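PDB 7DUF: E3 ubiquitin-protein ligase ORTHRUS 2 from Arabidopsis thaliana, which probably attaches ubiquitin to target proteins as a RING-type E3 ligase, and carries a PHD finger whose helical and turn conformations in peptide-recognition regions abrogate H3K4 peptide recognition. Local coordinates for residues L32-G35 with T36-T39; P40-V43 with S44-S47. All coordinates share one frame; numbering follows the deposited sequence.

How the contacts relate
Contacts 1 and 2 run on from each other along the chain, their centres about 12 Å apart, and each supplies two ligands to a different zinc ion of the PHD finger; the zinc ions, ZN of chain C and ZN of chain D, lie 16.5 Å apart. Strands 31-33 and 40-42 are antiparallel neighbours and carry the connection: contact 1 holds the end of strand 31-33 and the turn that follows it, and contact 2 holds strand 40-42 and the turn leaving it. Leu32 O and Trp41 N, 2.6 Å apart, make a probable backbone hydrogen bond across this small sheet. Beside it, Leu32 CD1 packs on Val43 CG2 at 4.3 Å. Trp41 also touches Cys61, a ligand of the zinc of contact 1.

Contact 1. Residues L32-G35 with T36-T39; sequences LTCG and TCVT. With ZN (zinc ion), chain C.
Cys34 and Cys37 face the same zinc ion from the two limbs of one tight turn, each SG 2.3 Å from the metal, with an S-zinc-S angle of about 110°, close to tetrahedral. The two thiolates arrive by different torsions. Cys34 has SG anti to its own N (chi1 -179°), which sets the sulfur beside the carbonyl carbon, facing the N-H groups of Thr36 and Cys37, whereas SG of Cys37 is tucked between its backbone N and carbonyl carbon (chi1 65°) and turns back to meet the metal. CB of Cys34 then lies 3.7 Å from SG of Cys37.

Two backbone amides of the turn point at the first sulfur. Thr36 N donates to Cys34 SG at 3.2 Å, and Cys37 N adds a weak, longer bond at 3.6 Å. Together with the zinc they hold this sulfur in place, and such N-H donors would be expected to offset part of the thiolate's negative charge. This is the zinc-knuckle pattern of a CxxC pair. CB of Thr36 lies 3.8 Å from Cys34 SG.

Past Cys37 the chain doubles back through Val38, which has left-handed helical backbone angles. CG2 of Val38 rests 3.8 Å from Cys34 O. The turn is closed by Cys34 N donating to Thr39 O at 3.1 Å.

Cys61 and Cys64 complete the zinc site, and Thr36 also touches Cys64. Leu32 packs on Trp59 of its own chain and on Leu57 of the second subunit, while the turn links strand 31-33 to its antiparallel partner 40-42.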
loop_
_atom_site.group_PDB
_atom_site.type_symbol
_atom_site.label_atom_id
_atom_site.label_comp_id
_atom_site.label_asym_id
_atom_site.label_seq_id
_atom_site.Cartn_x
_atom_site.Cartn_y
_atom_site.Cartn_z
ATOM N N LEU A 32 -0.056 6.013 3.280
ATOM C CA LEU A 32 -1.023 5.431 2.359
ATOM C C LEU A 32 -1.522 6.517 1.422
ATOM O O LEU A 32 -1.933 7.589 1.877
ATOM C CB LEU A 32 -2.202 4.802 3.111
ATOM C CG LEU A 32 -2.408 3.296 2.948
ATOM C CD1 LEU A 32 -3.791 2.888 3.430
ATOM C CD2 LEU A 32 -2.196 2.879 1.499
ATOM N N THR A 33 -1.485 6.245 0.121
ATOM C CA THR A 33 -1.978 7.174 -0.883
ATOM C C THR A 33 -3.293 6.659 -1.454
ATOM O O THR A 33 -3.478 5.449 -1.623
ATOM C CB THR A 33 -0.959 7.378 -2.009
ATOM O OG1 THR A 33 -1.167 6.397 -3.033
ATOM C CG2 THR A 33 0.460 7.257 -1.474
ATOM N N CYS A 34 -4.203 7.585 -1.740
ATOM C CA CYS A 34 -5.513 7.224 -2.255
ATOM C C CYS A 34 -5.407 6.720 -3.691
ATOM O O CYS A 34 -4.570 7.173 -4.474
ATOM C CB CYS A 34 -6.454 8.427 -2.186
ATOM S SG CYS A 34 -8.137 8.127 -2.772
ATOM N N GLY A 35 -6.264 5.759 -4.029
ATOM C CA GLY A 35 -6.319 5.263 -5.391
ATOM C C GLY A 35 -7.105 6.128 -6.350
ATOM O O GLY A 35 -7.111 5.853 -7.553
ATOM N N THR A 36 -7.765 7.170 -5.844
ATOM C CA THR A 36 -8.584 8.055 -6.664
ATOM C C THR A 36 -7.911 9.414 -6.826
ATOM O O THR A 36 -7.528 9.783 -7.938
ATOM C CB THR A 36 -9.981 8.199 -6.055
ATOM O OG1 THR A 36 -10.690 6.960 -6.186
ATOM C CG2 THR A 36 -10.763 9.298 -6.760
ATOM N N CYS A 37 -7.747 10.170 -5.741
ATOM C CA CYS A 37 -7.125 11.486 -5.795
ATOM C C CYS A 37 -5.614 11.444 -5.603
ATOM O O CYS A 37 -4.952 12.465 -5.819
ATOM C CB CYS A 37 -7.745 12.402 -4.735
ATOM S SG CYS A 37 -7.442 11.873 -3.033
ATOM N N VAL A 38 -5.065 10.294 -5.210
ATOM C CA VAL A 38 -3.643 10.110 -4.933
ATOM C C VAL A 38 -3.179 11.159 -3.930
ATOM O O VAL A 38 -2.241 11.921 -4.190
ATOM C CB VAL A 38 -2.807 10.149 -6.225
ATOM C CG1 VAL A 38 -1.426 9.558 -5.979
ATOM C CG2 VAL A 38 -3.517 9.393 -7.337
ATOM N N THR A 39 -3.850 11.217 -2.787
ATOM C CA THR A 39 -3.387 12.052 -1.688
ATOM C C THR A 39 -2.771 11.173 -0.615
ATOM O O THR A 39 -3.381 10.167 -0.228
ATOM C CB THR A 39 -4.538 12.861 -1.094
ATOM O OG1 THR A 39 -5.275 13.493 -2.148
ATOM C CG2 THR A 39 -4.007 13.926 -0.145
HETATM ZN ZN ZN C . -8.926 10.259 -2.245
#

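Contact 2. Residues P40-V43 with S44-S47. With ZN (zinc ion), chain D.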
loop_
_atom_site.group_PDB
_atom_site.type_symbol
_atom_site.label_atom_id
_atom_site.label_comp_id
_atom_site.label_asym_id
_atom_site.label_seq_id
_atom_site.Cartn_x
_atom_site.Cartn_y
_atom_site.Cartn_z
ATOM N N PRO A 40 -1.575 11.489 -0.125
ATOM C CA PRO A 40 -0.987 10.683 0.948
ATOM C C PRO A 40 -1.643 10.985 2.286
ATOM O O PRO A 40 -1.918 12.139 2.622
ATOM C CB PRO A 40 0.486 11.102 0.940
ATOM C CG PRO A 40 0.472 12.490 0.402
ATOM C CD PRO A 40 -0.670 12.559 -0.579
ATOM N N TRP A 41 -1.902 9.926 3.047
ATOM C CA TRP A 41 -2.498 10.036 4.368
ATOM C C TRP A 41 -1.634 9.295 5.374
ATOM O O TRP A 41 -1.058 8.248 5.060
ATOM C CB TRP A 41 -3.925 9.467 4.394
ATOM C CG TRP A 41 -4.913 10.272 3.612
ATOM C CD1 TRP A 41 -4.985 10.381 2.255
ATOM C CD2 TRP A 41 -5.976 11.076 4.136
ATOM N NE1 TRP A 41 -6.023 11.208 1.902
ATOM C CE2 TRP A 41 -6.649 11.646 3.039
ATOM C CE3 TRP A 41 -6.423 11.370 5.429
ATOM C CZ2 TRP A 41 -7.745 12.493 3.191
ATOM C CZ3 TRP A 41 -7.512 12.213 5.578
ATOM C CH2 TRP A 41 -8.160 12.764 4.466
ATOM N N HIS A 42 -1.541 9.842 6.584
ATOM C CA HIS A 42 -0.841 9.170 7.672
ATOM C C HIS A 42 -1.758 8.095 8.239
ATOM O O HIS A 42 -2.781 8.405 8.859
ATOM C CB HIS A 42 -0.427 10.172 8.744
ATOM C CG HIS A 42 0.485 9.600 9.783
ATOM N ND1 HIS A 42 0.762 10.243 10.969
ATOM C CD2 HIS A 42 1.184 8.440 9.812
ATOM C CE1 HIS A 42 1.591 9.506 11.685
ATOM N NE2 HIS A 42 1.863 8.405 11.006
ATOM N N VAL A 43 -1.393 6.826 8.029
ATOM C CA VAL A 43 -2.282 5.723 8.384
ATOM C C VAL A 43 -2.509 5.657 9.888
ATOM O O VAL A 43 -3.537 5.141 10.344
ATOM C CB VAL A 43 -1.727 4.392 7.832
ATOM C CG1 VAL A 43 -0.718 3.777 8.795
ATOM C CG2 VAL A 43 -2.863 3.421 7.544
ATOM N N SER A 44 -1.575 6.185 10.681
ATOM C CA SER A 44 -1.753 6.175 12.129
ATOM C C SER A 44 -2.879 7.108 12.554
ATOM O O SER A 44 -3.648 6.785 13.467
ATOM C CB SER A 44 -0.446 6.561 12.820
ATOM O OG SER A 44 -0.697 7.291 14.009
ATOM N N CYS A 45 -2.998 8.260 11.899
ATOM C CA CYS A 45 -3.966 9.282 12.270
ATOM C C CYS A 45 -5.328 9.084 11.614
ATOM O O CYS A 45 -6.159 9.996 11.660
ATOM C CB CYS A 45 -3.422 10.669 11.919
ATOM S SG CYS A 45 -2.035 11.214 12.944
ATOM N N LEU A 46 -5.573 7.929 11.003
ATOM C CA LEU A 46 -6.864 7.679 10.381
ATOM C C LEU A 46 -7.902 7.300 11.433
ATOM O O LEU A 46 -7.576 6.939 12.566
ATOM C CB LEU A 46 -6.752 6.571 9.334
ATOM C CG LEU A 46 -6.198 6.972 7.965
ATOM C CD1 LEU A 46 -6.160 5.771 7.034
ATOM C CD2 LEU A 46 -7.019 8.099 7.359
ATOM N N SER A 47 -9.174 7.394 11.042
ATOM C CA SER A 47 -10.252 6.973 11.929
ATOM C C SER A 47 -10.458 5.464 11.861
ATOM O O SER A 47 -10.568 4.797 12.896
ATOM C CB SER A 47 -11.547 7.709 11.576
ATOM O OG SER A 47 -11.682 8.897 12.335
HETATM ZN ZN ZN D . -0.228 11.935 11.677
#
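His42 ND1 binds the zinc ion at 2.1 Å, and Cys45 SG, three residues on, joins it at 2.3 Å. The imidazole swings out to the metal with CG anti to the backbone N (chi1 -171°); NE2, at the other side of the ring, is hydrogen-bonded to Glu30, which should help fix the ring's rotation. Ser44 CB lies over one face of this imidazole in a CH-pi contact, 3.8 Å from the ring centroid and displaced toward NE2. Cys45 SG approaches the ring obliquely. In the backbone, Cys45 N gives a weak hydrogen bond to His42 O at 3.1 Å, drawing the turn together between the two ligands.

On the apolar side Leu46 spreads its two methyls. CD2 meets Trp41 CE3 at 3.8 Å, the two side chains crossing at about a right angle, and CD1 lies 4.1 Å from Val43 CG2. Cutting Leu46 back to an alanine removes both methyls, which is likely to open a gap beside Trp41 and Val43 and give the indole more room to shift. Trp59 packs edge-to-face on Trp41 and also touches Leu46.

Cys19 and Cys22 complete this site, whose interleaving with the Cys34-Cys37-Cys61-Cys64 site is the C4HC3 cross-brace of PHD fingers.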